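Local coordinates for protein beta-lactamase Mb2281c (Mycobacterium bovis, PDB 3I7J) that probably hydrolyses beta-lactams or related amide or ester substrates, at residues A47-V52 with I117-Y122. Sequence-based numbering, arbitrary orientation.
Sequences ARAAQV and IEFGRY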
loop_
_atom_site.group_PDB
_atom_site.type_symbol
_atom_site.label_atom_id
_atom_site.label_comp_id
_atom_site.label_asym_id
_atom_site.label_seq_id
_atom_site.Cartn_x
_atom_site.Cartn_y
_atom_site.Cartn_z
ATOM N N ALA A 47 -3.329 6.332 -1.563
ATOM C CA ALA A 47 -2.285 6.809 -2.471
ATOM C C ALA A 47 -2.784 6.809 -3.915
ATOM O O ALA A 47 -2.522 7.748 -4.671
ATOM C CB ALA A 47 -1.054 5.933 -2.359
ATOM N N ARG A 48 -3.502 5.758 -4.302
ATOM C CA ARG A 48 -4.001 5.683 -5.667
ATOM C C ARG A 48 -5.044 6.769 -5.896
ATOM O O ARG A 48 -5.155 7.323 -6.997
ATOM C CB ARG A 48 -4.606 4.312 -5.952
ATOM C CG ARG A 48 -4.849 4.055 -7.431
ATOM C CD ARG A 48 -3.546 4.118 -8.198
ATOM N NE ARG A 48 -3.457 3.081 -9.218
ATOM C CZ ARG A 48 -2.319 2.715 -9.791
ATOM N NH1 ARG A 48 -2.315 1.768 -10.715
ATOM N NH2 ARG A 48 -1.180 3.299 -9.426
ATOM N N ALA A 49 -5.808 7.073 -4.852
ATOM C CA ALA A 49 -6.825 8.114 -4.933
ATOM C C ALA A 49 -6.131 9.470 -5.111
ATOM O O ALA A 49 -6.587 10.314 -5.890
ATOM C CB ALA A 49 -7.676 8.115 -3.670
ATOM N N ALA A 50 -5.021 9.672 -4.396
ATOM C CA ALA A 50 -4.263 10.923 -4.503
ATOM C C ALA A 50 -3.604 11.042 -5.885
ATOM O O ALA A 50 -3.411 12.143 -6.398
ATOM C CB ALA A 50 -3.198 10.999 -3.411
ATOM N N GLN A 51 -3.255 9.897 -6.466
ATOM C CA GLN A 51 -2.647 9.860 -7.783
ATOM C C GLN A 51 -3.694 10.250 -8.828
ATOM O O GLN A 51 -3.400 10.987 -9.768
ATOM C CB GLN A 51 -2.110 8.464 -8.079
ATOM C CG GLN A 51 -0.803 8.140 -7.365
ATOM C CD GLN A 51 -0.550 6.646 -7.293
ATOM O OE1 GLN A 51 -0.924 5.906 -8.199
ATOM N NE2 GLN A 51 0.089 6.197 -6.218
ATOM N N VAL A 52 -4.916 9.758 -8.658
ATOM C CA VAL A 52 -5.988 10.092 -9.580
ATOM C C VAL A 52 -6.262 11.597 -9.482
ATOM O O VAL A 52 -6.488 12.255 -10.494
ATOM C CB VAL A 52 -7.292 9.315 -9.252
ATOM C CG1 VAL A 52 -8.434 9.814 -10.138
ATOM C CG2 VAL A 52 -7.077 7.820 -9.483
ATOM N N ILE A 117 -14.849 17.303 -2.428
ATOM C CA ILE A 117 -15.520 16.040 -2.139
ATOM C C ILE A 117 -14.990 15.374 -0.869
ATOM O O ILE A 117 -13.780 15.316 -0.653
ATOM C CB ILE A 117 -15.346 15.062 -3.308
ATOM C CG1 ILE A 117 -15.843 15.721 -4.598
ATOM C CG2 ILE A 117 -16.101 13.774 -3.027
ATOM C CD1 ILE A 117 -15.620 14.885 -5.841
ATOM N N GLU A 118 -15.894 14.868 -0.031
ATOM C CA GLU A 118 -15.478 14.210 1.208
ATOM C C GLU A 118 -14.523 13.085 0.814
ATOM O O GLU A 118 -14.833 12.278 -0.066
ATOM C CB GLU A 118 -16.702 13.679 1.959
ATOM C CG GLU A 118 -16.378 13.142 3.345
ATOM C CD GLU A 118 -15.994 11.687 3.315
ATOM O OE1 GLU A 118 -15.180 11.255 4.161
ATOM O OE2 GLU A 118 -16.526 10.968 2.443
ATOM N N PHE A 119 -13.363 13.027 1.463
ATOM C CA PHE A 119 -12.372 12.032 1.081
ATOM C C PHE A 119 -12.833 10.589 0.958
ATOM O O PHE A 119 -12.452 9.907 0.011
ATOM C CB PHE A 119 -11.138 12.069 1.983
ATOM C CG PHE A 119 -9.987 11.291 1.414
ATOM C CD1 PHE A 119 -9.316 11.756 0.288
ATOM C CD2 PHE A 119 -9.650 10.046 1.924
ATOM C CE1 PHE A 119 -8.332 10.986 -0.324
ATOM C CE2 PHE A 119 -8.669 9.266 1.320
ATOM C CZ PHE A 119 -8.014 9.739 0.194
ATOM N N GLY A 120 -13.624 10.110 1.911
ATOM C CA GLY A 120 -14.100 8.745 1.818
ATOM C C GLY A 120 -14.868 8.554 0.522
ATOM O O GLY A 120 -14.710 7.549 -0.170
ATOM N N ARG A 121 -15.702 9.532 0.189
ATOM C CA ARG A 121 -16.489 9.474 -1.031
ATOM C C ARG A 121 -15.599 9.662 -2.247
ATOM O O ARG A 121 -15.856 9.086 -3.298
ATOM C CB ARG A 121 -17.582 10.546 -1.006
ATOM C CG ARG A 121 -18.366 10.682 -2.297
ATOM C CD ARG A 121 -19.343 11.839 -2.197
ATOM N NE ARG A 121 -20.074 12.063 -3.439
ATOM C CZ ARG A 121 -21.017 12.987 -3.592
ATOM N NH1 ARG A 121 -21.341 13.776 -2.576
ATOM N NH2 ARG A 121 -21.648 13.115 -4.754
ATOM N N TYR A 122 -14.549 10.466 -2.108
ATOM C CA TYR A 122 -13.640 10.689 -3.221
ATOM C C TYR A 122 -12.918 9.386 -3.559
ATOM O O TYR A 122 -12.731 9.051 -4.732
ATOM C CB TYR A 122 -12.603 11.763 -2.884
ATOM C CG TYR A 122 -11.708 12.082 -4.060
ATOM C CD1 TYR A 122 -12.091 13.027 -5.013
ATOM C CD2 TYR A 122 -10.523 11.367 -4.278
ATOM C CE1 TYR A 122 -11.330 13.248 -6.153
ATOM C CE2 TYR A 122 -9.753 11.581 -5.418
ATOM C CZ TYR A 122 -10.167 12.521 -6.350
ATOM O OH TYR A 122 -9.439 12.719 -7.494
#
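Ala-49 points its methyl group at the start of helix 119-131, where two aromatic side chains reach over to meet it. Its CB lies 4.2 Å from CZ of Phe-119, an oblique approach to that ring. The same CB is 4.4 Å from CD2 of Tyr-122. The closest touch is made by the backbone of Ala-49: its O sits 3.4 Å from CE2 of Tyr-122, at the ring edge and near the ring plane. This is consistent with a weak C-H...O contact.

Tyr-122 reaches this place with CG anti to its backbone N (chi1 -176°). The ring slants across the surface of helix 42-56, and its OH arrives beside Val-52, 4.1 Å from CG1 of that residue. The hydroxyl itself is hydrogen-bonded to Glu-56, one turn further along helix 42-56, while the ring edge merely rests against the Ala-49 carbonyl.

Away from helix 42-56, Glu-118 is the N-cap of helix 119-131. Its OE1 accepts from Gly-120 N at 3.0 Å and its OE2 from Arg-121 N at 2.8 Å, both from above the carboxylate plane.

The contact joins two helices of the beta-lactamase fold. What is probably the SxxK motif lies at the start of helix 42-56, a few residues before this contact. Ala-49 also packs on Leu-123 and Val-127 further along helix 119-131, and Val-52 on Ala-126. Helix 101-115 adds Ala-108 and Gln-112 beside Phe-119, and Val-111 beside Tyr-122.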